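Local coordinates for flavin reductase domain protein (PDB 2QCK) that probably binds FMN and acts as a flavin reductase, at residues G33-T41 and L85-F96. Sequence-based numbering, arbitrary orientation. Where two conformers were deposited one is given.
Sequences GTPYGFTAT and LADRFARTKNRF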
loop_
_atom_site.group_PDB
_atom_site.type_symbol
_atom_site.label_atom_id
_atom_site.label_comp_id
_atom_site.label_asym_id
_atom_site.label_seq_id
_atom_site.Cartn_x
_atom_site.Cartn_y
_atom_site.Cartn_z
ATOM N N GLY A 33 28.097 -6.099 -0.336
ATOM C CA GLY A 33 28.448 -7.391 -0.884
ATOM C C GLY A 33 27.509 -8.543 -0.608
ATOM O O GLY A 33 27.586 -9.547 -1.295
ATOM N N THR A 34 26.654 -8.435 0.402
ATOM C CA THR A 34 25.771 -9.541 0.761
ATOM C C THR A 34 24.365 -9.128 0.368
ATOM O O THR A 34 23.979 -8.045 0.704
ATOM C CB THR A 34 25.841 -9.814 2.267
ATOM O OG1 THR A 34 27.144 -10.292 2.612
ATOM C CG2 THR A 34 24.863 -10.864 2.655
ATOM N N PRO A 35 23.630 -9.970 -0.380
ATOM C CA PRO A 35 22.263 -9.643 -0.749
ATOM C C PRO A 35 21.287 -9.827 0.390
ATOM O O PRO A 35 21.362 -10.796 1.134
ATOM C CB PRO A 35 21.936 -10.628 -1.866
ATOM C CG PRO A 35 22.784 -11.819 -1.591
ATOM C CD PRO A 35 24.054 -11.260 -0.962
ATOM N N TYR A 36 20.386 -8.875 0.518
ATOM C CA TYR A 36 19.289 -8.947 1.457
ATOM C C TYR A 36 18.030 -8.673 0.679
ATOM O O TYR A 36 18.075 -7.989 -0.336
ATOM C CB TYR A 36 19.424 -7.876 2.511
ATOM C CG TYR A 36 20.492 -8.137 3.512
ATOM C CD1 TYR A 36 21.803 -7.885 3.213
ATOM C CD2 TYR A 36 20.184 -8.627 4.753
ATOM C CE1 TYR A 36 22.799 -8.115 4.118
ATOM C CE2 TYR A 36 21.155 -8.853 5.670
ATOM C CZ TYR A 36 22.464 -8.607 5.348
ATOM O OH TYR A 36 23.447 -8.849 6.282
ATOM N N GLY A 37 16.891 -9.163 1.169
ATOM C CA GLY A 37 15.617 -8.849 0.516
ATOM C C GLY A 37 14.464 -9.342 1.336
ATOM O O GLY A 37 14.636 -10.175 2.203
ATOM N N PHE A 38 13.272 -8.832 1.071
ATOM C CA PHE A 38 12.157 -9.212 1.902
ATOM C C PHE A 38 10.834 -8.954 1.176
ATOM O O PHE A 38 10.731 -8.053 0.360
ATOM C CB PHE A 38 12.252 -8.460 3.242
ATOM C CG PHE A 38 12.379 -6.978 3.090
ATOM C CD1 PHE A 38 13.632 -6.376 2.851
ATOM C CD2 PHE A 38 11.260 -6.177 3.114
ATOM C CE1 PHE A 38 13.759 -5.002 2.678
ATOM C CE2 PHE A 38 11.375 -4.808 2.923
ATOM C CZ PHE A 38 12.653 -4.226 2.732
ATOM N N THR A 39 9.848 -9.797 1.445
ATOM C CA THR A 39 8.512 -9.661 0.893
ATOM C C THR A 39 7.894 -8.480 1.594
ATOM O O THR A 39 8.099 -8.309 2.772
ATOM C CB THR A 39 7.708 -10.992 1.125
ATOM O OG1 THR A 39 8.344 -12.012 0.373
ATOM C CG2 THR A 39 6.206 -10.945 0.694
ATOM N N ALA A 40 7.058 -7.726 0.882
ATOM C CA ALA A 40 6.471 -6.511 1.376
ATOM C C ALA A 40 5.059 -6.349 0.807
ATOM O O ALA A 40 4.794 -6.640 -0.346
ATOM C CB ALA A 40 7.308 -5.314 0.966
ATOM N N THR A 41 4.141 -5.943 1.656
ATOM C CA THR A 41 2.786 -5.604 1.214
ATOM C C THR A 41 2.480 -4.100 1.239
ATOM O O THR A 41 1.338 -3.703 0.981
ATOM C CB THR A 41 1.752 -6.337 2.081
ATOM O OG1 THR A 41 2.111 -6.199 3.459
ATOM C CG2 THR A 41 1.720 -7.843 1.745
ATOM N N LEU A 85 8.270 -17.714 -4.219
ATOM C CA LEU A 85 9.299 -16.729 -4.014
ATOM C C LEU A 85 8.863 -15.749 -2.937
ATOM O O LEU A 85 9.663 -15.436 -2.025
ATOM C CB LEU A 85 9.563 -16.016 -5.334
ATOM C CG LEU A 85 10.762 -15.111 -5.504
ATOM C CD1 LEU A 85 12.090 -15.894 -5.593
ATOM C CD2 LEU A 85 10.441 -14.265 -6.760
ATOM N N ALA A 86 7.596 -15.322 -3.004
ATOM C CA ALA A 86 6.970 -14.546 -1.921
ATOM C C ALA A 86 7.128 -15.202 -0.547
ATOM O O ALA A 86 7.541 -14.551 0.397
ATOM C CB ALA A 86 5.482 -14.229 -2.193
ATOM N N ASP A 87 6.814 -16.480 -0.432
ATOM C CA ASP A 87 6.933 -17.191 0.824
ATOM C C ASP A 87 8.403 -17.315 1.305
ATOM O O ASP A 87 8.688 -17.127 2.492
ATOM C CB ASP A 87 6.278 -18.552 0.650
ATOM C CG ASP A 87 6.017 -19.255 1.953
ATOM O OD1 ASP A 87 5.169 -18.781 2.756
ATOM O OD2 ASP A 87 6.620 -20.319 2.163
ATOM N N ARG A 88 9.298 -17.666 0.376
ATOM C CA ARG A 88 10.775 -17.634 0.571
ATOM C C ARG A 88 11.238 -16.369 1.268
ATOM O O ARG A 88 12.008 -16.406 2.216
ATOM C CB ARG A 88 11.511 -17.659 -0.782
ATOM C CG ARG A 88 12.270 -18.921 -1.122
ATOM C CD ARG A 88 12.774 -18.845 -2.589
ATOM N NE ARG A 88 12.733 -20.135 -3.266
ATOM C CZ ARG A 88 12.557 -20.319 -4.570
ATOM N NH1 ARG A 88 12.379 -19.307 -5.403
ATOM N NH2 ARG A 88 12.538 -21.548 -5.046
ATOM N N PHE A 89 10.781 -15.243 0.733
ATOM C CA PHE A 89 11.250 -13.927 1.135
ATOM C C PHE A 89 10.513 -13.347 2.347
ATOM O O PHE A 89 10.793 -12.204 2.770
ATOM C CB PHE A 89 11.218 -13.022 -0.099
ATOM C CG PHE A 89 12.478 -13.112 -0.910
ATOM C CD1 PHE A 89 12.655 -14.098 -1.873
ATOM C CD2 PHE A 89 13.530 -12.259 -0.642
ATOM C CE1 PHE A 89 13.811 -14.188 -2.590
ATOM C CE2 PHE A 89 14.709 -12.366 -1.347
ATOM C CZ PHE A 89 14.848 -13.332 -2.335
ATOM N N ALA A 90 9.592 -14.142 2.908
ATOM C CA ALA A 90 8.865 -13.777 4.117
ATOM C C ALA A 90 9.340 -14.588 5.312
ATOM O O ALA A 90 9.016 -14.230 6.441
ATOM C CB ALA A 90 7.305 -13.939 3.913
ATOM N N ARG A 91 10.064 -15.675 5.065
ATOM C CA ARG A 91 10.495 -16.607 6.109
ATOM C C ARG A 91 11.978 -16.443 6.422
ATOM O O ARG A 91 12.692 -15.711 5.741
ATOM C CB ARG A 91 10.168 -18.056 5.726
ATOM C CG ARG A 91 8.670 -18.289 5.695
ATOM C CD ARG A 91 8.263 -19.695 5.317
ATOM N NE ARG A 91 6.794 -19.803 5.212
ATOM C CZ ARG A 91 5.934 -19.910 6.235
ATOM N NH1 ARG A 91 6.334 -19.983 7.495
ATOM N NH2 ARG A 91 4.635 -19.975 5.988
ATOM N N THR A 92 12.423 -17.112 7.470
ATOM C CA THR A 92 13.721 -16.858 8.004
ATOM C C THR A 92 14.837 -17.635 7.329
ATOM O O THR A 92 15.988 -17.423 7.681
ATOM C CB THR A 92 13.758 -17.249 9.460
ATOM O OG1 THR A 92 13.399 -18.619 9.526
ATOM C CG2 THR A 92 12.801 -16.390 10.277
ATOM N N LYS A 93 14.559 -18.535 6.394
ATOM C CA LYS A 93 15.637 -19.344 5.812
ATOM C C LYS A 93 16.510 -18.439 4.915
ATOM O O LYS A 93 16.158 -17.301 4.654
ATOM C CB LYS A 93 15.057 -20.548 5.054
ATOM C CG LYS A 93 16.047 -21.693 4.733
ATOM N N ASN A 94 17.673 -18.902 4.489
ATOM C CA ASN A 94 18.515 -18.089 3.608
ATOM C C ASN A 94 17.778 -17.822 2.300
ATOM O O ASN A 94 17.497 -18.734 1.523
ATOM C CB ASN A 94 19.813 -18.821 3.334
ATOM C CG ASN A 94 20.799 -17.980 2.585
ATOM O OD1 ASN A 94 20.437 -17.100 1.812
ATOM N ND2 ASN A 94 22.059 -18.244 2.816
ATOM N N ARG A 95 17.424 -16.564 2.079
ATOM C CA ARG A 95 16.544 -16.200 0.981
ATOM C C ARG A 95 17.205 -16.250 -0.394
ATOM O O ARG A 95 16.516 -16.332 -1.408
ATOM C CB ARG A 95 16.000 -14.832 1.241
ATOM C CG ARG A 95 15.127 -14.833 2.478
ATOM C CD ARG A 95 14.568 -13.484 2.850
ATOM N NE ARG A 95 13.698 -13.654 4.018
ATOM C CZ ARG A 95 13.329 -12.687 4.859
ATOM N NH1 ARG A 95 13.667 -11.436 4.648
ATOM N NH2 ARG A 95 12.552 -12.966 5.888
ATOM N N PHE A 96 18.531 -16.189 -0.423
ATOM C CA PHE A 96 19.264 -16.130 -1.686
ATOM C C PHE A 96 19.945 -17.429 -2.024
ATOM O O PHE A 96 20.665 -17.491 -3.012
ATOM C CB PHE A 96 20.240 -14.934 -1.662
ATOM C CG PHE A 96 19.526 -13.612 -1.728
ATOM C CD1 PHE A 96 19.182 -13.051 -2.969
ATOM C CD2 PHE A 96 19.123 -12.973 -0.567
ATOM C CE1 PHE A 96 18.493 -11.851 -3.058
ATOM C CE2 PHE A 96 18.439 -11.793 -0.637
ATOM C CZ PHE A 96 18.116 -11.223 -1.888
#
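Pro35 sets its CB-CG edge over one face of the Phe96 ring, its CB 3.6 Å from the ring centroid and almost exactly on the ring normal, a CH-pi contact that suits a rigid, apolar proline. The opposite face of the same ring meets the rim of Phe89 at CZ, while its edge runs along the strand backbone, CE2 lying 3.4 Å from Tyr36 C. Phe89 also turns its edge to the strand, with CD2 3.6 Å from Gly37 C. Glycine fits here because a CB would press into both rings.

Beside them, Arg95 reaches the strand with its chain extended from CG to NE (chi2 178°, chi3 177°), and NH1 gives a 2.9 Å bond to Gly37 O, in the carbonyl plane. NE and NH2 together hold Arg91 O side-on, fixing the guanidinium's rotation, while Phe89 O sits over its face. With Arg95 shortened to an alanine, Gly37 O and Arg91 O would probably lose these donors, and the 91-95 loop would be tied less firmly to the strand.

Where the helix gives way to the loop, Phe89 O accepts from Thr39 N of the strand (2.9 Å), the donor lying above the carbonyl plane. Thr39 OG1, anti to its own carbonyl carbon (chi1 -65°), points to a lone pair of Ala86 O at 2.7 Å; threonine thus supplies a hydroxyl donor close enough for a short bond to a carbonyl of the last helical turn.

Strand 34-40, paired with strand 22-31, therefore receives the end of helix 83-88 and the following loop through a proline-phenylalanine CH-pi contact and two phenylalanine ring edges against the backbone, with hydrogen bonds to main-chain carbonyls that probably fix their register along it.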